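Long-range contact in MlnE (Bacillus amyloliquefaciens subsp. plantarum, PDB 5D2E), which carries at its N-terminus the B-type ketoreductase of a macrolactin polyketide assembly line, which binds NADP and probably reduces beta-keto intermediates: residues Phe47-His55 with Asp227-Asn235. Sequence-based numbering, arbitrary orientation.
Sequences FKGSKKFPH and DVISFEWNN
Asn234, the first residue to leave helical geometry at the end of helix 222-233, reaches back over the last turn with its side chain to hold the loop 47-55. Its CB points toward the loop, and CG, anti to the carbonyl carbon, lies 3.6 Å from Phe53 O. ND2 then binds two acceptors, one in each segment: Phe53 O across the contact at 3.0 Å, from above that carbonyl's plane and with an N-H...O angle of 144°, and Ser230 O within the helix at 2.9 Å. Two bonds on one amide nitrogen should fix the rotation of the group, leaving OD1 over one face of the His55 ring, which stands steeply to the amide; that ring is loosely ordered, and the contact is not a hydrogen bond.

One turn back, Ser230 OG donates to Lys52 O at 2.7 Å. Lys52 O also lies in the plane of the Trp233 ring, at its edge. One face of that indole takes a CH-pi contact from Pro54 CG, 3.8 Å from the centroid of the six-membered ring and 11° off the normal; the opposite face rests on Ile229 CG2. At the start of the loop, Phe47 places CE1 over one face of Phe231, but planes at 53° make the pair oblique rather than stacked. Between these aromatic ends, a water bridges Ser50 OG and Asp227 O.

The contact is structural packing, away from the NADP site. The loop leaves strand 35-46 and runs along helix 222-233 before entering strand 60-64. Trp233 and Pro54 pack on Ile60 of that strand and on strand 127-133, whereas Phe47 and Phe231 touch Tyr245 of strand 242-245. The helix thus lies between the loop and the strands of the N-terminal Rossmann-like part of the ketoreductase.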
loop_
_atom_site.group_PDB
_atom_site.type_symbol
_atom_site.label_atom_id
_atom_site.label_comp_id
_atom_site.label_asym_id
_atom_site.label_seq_id
_atom_site.Cartn_x
_atom_site.Cartn_y
_atom_site.Cartn_z
ATOM N N PHE A 47 -5.061 -0.808 -26.666
ATOM C CA PHE A 47 -5.301 -2.196 -26.394
ATOM C C PHE A 47 -5.657 -2.884 -27.693
ATOM O O PHE A 47 -6.625 -2.499 -28.317
ATOM C CB PHE A 47 -6.452 -2.377 -25.421
ATOM C CG PHE A 47 -6.668 -3.832 -25.078
ATOM C CD1 PHE A 47 -5.806 -4.461 -24.216
ATOM C CD2 PHE A 47 -7.634 -4.575 -25.734
ATOM C CE1 PHE A 47 -5.945 -5.804 -23.936
ATOM C CE2 PHE A 47 -7.799 -5.942 -25.442
ATOM C CZ PHE A 47 -6.938 -6.560 -24.545
ATOM N N LYS A 48 -4.877 -3.889 -28.063
ATOM C CA LYS A 48 -4.832 -4.416 -29.417
ATOM C C LYS A 48 -5.373 -5.855 -29.543
ATOM O O LYS A 48 -5.441 -6.398 -30.646
ATOM C CB LYS A 48 -3.356 -4.414 -29.854
ATOM C CG LYS A 48 -3.081 -3.808 -31.232
ATOM C CD LYS A 48 -2.374 -4.781 -32.187
ATOM C CE LYS A 48 -3.361 -5.382 -33.192
ATOM N NZ LYS A 48 -2.678 -6.282 -34.149
ATOM N N GLY A 49 -5.686 -6.507 -28.436
ATOM C CA GLY A 49 -5.969 -7.947 -28.488
ATOM C C GLY A 49 -4.716 -8.801 -28.690
ATOM O O GLY A 49 -3.568 -8.301 -28.627
ATOM N N SER A 50 -4.955 -10.093 -28.946
ATOM C CA SER A 50 -3.956 -11.160 -28.780
ATOM C C SER A 50 -4.565 -12.540 -29.179
ATOM O O SER A 50 -5.781 -12.674 -29.379
ATOM C CB SER A 50 -3.537 -11.258 -27.298
ATOM O OG SER A 50 -4.641 -11.726 -26.507
ATOM N N LYS A 51 -3.741 -13.574 -29.237
ATOM C CA LYS A 51 -4.289 -14.953 -29.214
ATOM C C LYS A 51 -5.151 -15.142 -27.929
ATOM O O LYS A 51 -4.982 -14.407 -26.937
ATOM C CB LYS A 51 -3.152 -15.961 -29.193
ATOM C CG LYS A 51 -2.104 -15.766 -30.313
ATOM C CD LYS A 51 -1.958 -16.975 -31.257
ATOM C CE LYS A 51 -0.499 -17.405 -31.421
ATOM N NZ LYS A 51 0.085 -17.781 -30.091
ATOM N N LYS A 52 -6.013 -16.138 -27.935
ATOM C CA LYS A 52 -6.910 -16.352 -26.845
ATOM C C LYS A 52 -6.379 -17.294 -25.753
ATOM O O LYS A 52 -6.795 -17.184 -24.602
ATOM C CB LYS A 52 -8.196 -16.883 -27.381
ATOM C CG LYS A 52 -8.838 -15.937 -28.346
ATOM C CD LYS A 52 -9.924 -16.662 -29.128
ATOM C CE LYS A 52 -11.233 -16.682 -28.366
ATOM N NZ LYS A 52 -12.099 -15.499 -28.713
ATOM N N PHE A 53 -5.478 -18.220 -26.074
ATOM C CA PHE A 53 -5.161 -19.292 -25.127
ATOM C C PHE A 53 -3.901 -19.009 -24.317
ATOM O O PHE A 53 -3.003 -18.324 -24.776
ATOM C CB PHE A 53 -4.957 -20.658 -25.841
ATOM C CG PHE A 53 -6.160 -21.187 -26.605
ATOM C CD1 PHE A 53 -7.454 -20.703 -26.408
ATOM C CD2 PHE A 53 -5.963 -22.189 -27.527
ATOM C CE1 PHE A 53 -8.528 -21.215 -27.099
ATOM C CE2 PHE A 53 -7.031 -22.679 -28.253
ATOM C CZ PHE A 53 -8.299 -22.222 -28.033
ATOM N N PRO A 54 -3.788 -19.644 -23.134
ATOM C CA PRO A 54 -2.518 -19.676 -22.416
ATOM C C PRO A 54 -1.406 -20.253 -23.303
ATOM O O PRO A 54 -1.704 -21.005 -24.244
ATOM C CB PRO A 54 -2.816 -20.596 -21.234
ATOM C CG PRO A 54 -4.295 -20.699 -21.116
ATOM C CD PRO A 54 -4.844 -20.446 -22.481
ATOM N N HIS A 55 -0.155 -19.950 -22.987
ATOM C CA HIS A 55 1.004 -20.435 -23.794
ATOM C C HIS A 55 1.382 -21.907 -23.595
ATOM O O HIS A 55 2.092 -22.451 -24.420
ATOM C CB HIS A 55 2.269 -19.568 -23.563
ATOM C CG HIS A 55 2.477 -18.511 -24.612
ATOM N ND1 HIS A 55 2.891 -17.229 -24.310
ATOM C CD2 HIS A 55 2.312 -18.542 -25.958
ATOM C CE1 HIS A 55 2.969 -16.517 -25.421
ATOM N NE2 HIS A 55 2.621 -17.290 -26.435
ATOM N N ASP A 227 -10.987 -10.796 -22.869
ATOM C CA ASP A 227 -9.880 -10.388 -23.715
ATOM C C ASP A 227 -8.655 -9.899 -22.962
ATOM O O ASP A 227 -7.538 -10.080 -23.401
ATOM C CB ASP A 227 -10.355 -9.348 -24.740
ATOM C CG ASP A 227 -11.308 -9.986 -25.817
ATOM O OD1 ASP A 227 -11.130 -11.173 -26.208
ATOM O OD2 ASP A 227 -12.253 -9.294 -26.161
ATOM N N VAL A 228 -8.880 -9.227 -21.856
ATOM C CA VAL A 228 -7.745 -8.816 -20.979
ATOM C C VAL A 228 -7.023 -10.010 -20.404
ATOM O O VAL A 228 -5.794 -10.069 -20.423
ATOM C CB VAL A 228 -8.218 -7.898 -19.849
ATOM C CG1 VAL A 228 -7.118 -7.726 -18.805
ATOM C CG2 VAL A 228 -8.614 -6.573 -20.425
ATOM N N ILE A 229 -7.790 -11.022 -19.974
ATOM C CA ILE A 229 -7.153 -12.271 -19.481
ATOM C C ILE A 229 -6.276 -12.913 -20.556
ATOM O O ILE A 229 -5.105 -13.266 -20.311
ATOM C CB ILE A 229 -8.223 -13.243 -18.938
ATOM C CG1 ILE A 229 -8.882 -12.627 -17.697
ATOM C CG2 ILE A 229 -7.667 -14.579 -18.620
ATOM C CD1 ILE A 229 -10.168 -13.309 -17.257
ATOM N N SER A 230 -6.832 -13.060 -21.763
ATOM C CA SER A 230 -6.023 -13.626 -22.836
ATOM C C SER A 230 -4.779 -12.813 -23.177
ATOM O O SER A 230 -3.749 -13.355 -23.568
ATOM C CB SER A 230 -6.892 -13.824 -24.086
ATOM O OG SER A 230 -7.913 -14.836 -23.855
ATOM N N PHE A 231 -4.911 -11.489 -23.118
ATOM C CA PHE A 231 -3.823 -10.614 -23.390
ATOM C C PHE A 231 -2.737 -10.836 -22.339
ATOM O O PHE A 231 -1.540 -10.914 -22.650
ATOM C CB PHE A 231 -4.328 -9.164 -23.393
ATOM C CG PHE A 231 -3.256 -8.148 -23.713
ATOM C CD1 PHE A 231 -2.960 -7.830 -25.064
ATOM C CD2 PHE A 231 -2.580 -7.471 -22.694
ATOM C CE1 PHE A 231 -1.991 -6.876 -25.364
ATOM C CE2 PHE A 231 -1.577 -6.542 -23.003
ATOM C CZ PHE A 231 -1.281 -6.257 -24.343
ATOM N N GLU A 232 -3.149 -10.930 -21.082
ATOM C CA GLU A 232 -2.182 -11.174 -19.992
ATOM C C GLU A 232 -1.471 -12.518 -20.213
ATOM O O GLU A 232 -0.231 -12.648 -20.044
ATOM C CB GLU A 232 -2.902 -11.150 -18.620
ATOM C CG GLU A 232 -3.263 -9.749 -18.157
ATOM C CD GLU A 232 -2.075 -9.027 -17.538
ATOM O OE1 GLU A 232 -1.081 -9.725 -17.249
ATOM O OE2 GLU A 232 -2.157 -7.808 -17.327
ATOM N N TRP A 233 -2.256 -13.539 -20.573
ATOM C CA TRP A 233 -1.639 -14.872 -20.795
ATOM C C TRP A 233 -0.581 -14.882 -21.862
ATOM O O TRP A 233 0.324 -15.718 -21.853
ATOM C CB TRP A 233 -2.679 -15.875 -21.209
ATOM C CG TRP A 233 -3.547 -16.331 -20.124
ATOM C CD1 TRP A 233 -3.258 -16.361 -18.780
ATOM C CD2 TRP A 233 -4.831 -16.916 -20.269
ATOM N NE1 TRP A 233 -4.318 -16.920 -18.078
ATOM C CE2 TRP A 233 -5.291 -17.261 -18.969
ATOM C CE3 TRP A 233 -5.672 -17.145 -21.359
ATOM C CZ2 TRP A 233 -6.528 -17.858 -18.753
ATOM C CZ3 TRP A 233 -6.889 -17.711 -21.147
ATOM C CH2 TRP A 233 -7.317 -18.065 -19.847
ATOM N N ASN A 234 -0.703 -13.948 -22.798
ATOM C CA ASN A 234 0.194 -13.879 -23.927
ATOM C C ASN A 234 1.226 -12.726 -23.913
ATOM O O ASN A 234 1.858 -12.531 -24.924
ATOM C CB ASN A 234 -0.674 -13.856 -25.199
ATOM C CG ASN A 234 -1.275 -15.214 -25.501
ATOM O OD1 ASN A 234 -0.551 -16.123 -25.897
ATOM N ND2 ASN A 234 -2.576 -15.378 -25.262
ATOM N N ASN A 235 1.452 -12.019 -22.794
ATOM C CA ASN A 235 2.358 -10.824 -22.790
ATOM C C ASN A 235 3.868 -10.992 -22.386
ATOM O O ASN A 235 4.248 -11.743 -21.490
ATOM C CB ASN A 235 1.741 -9.679 -21.981
ATOM C CG ASN A 235 1.877 -9.861 -20.469
ATOM O OD1 ASN A 235 2.587 -10.752 -19.972
ATOM N ND2 ASN A 235 1.184 -8.992 -19.714
HETATM O O HOH W 1 -6.844 -10.440 -26.135
HETATM O O HOH W 2 0.112 -18.001 -20.782
#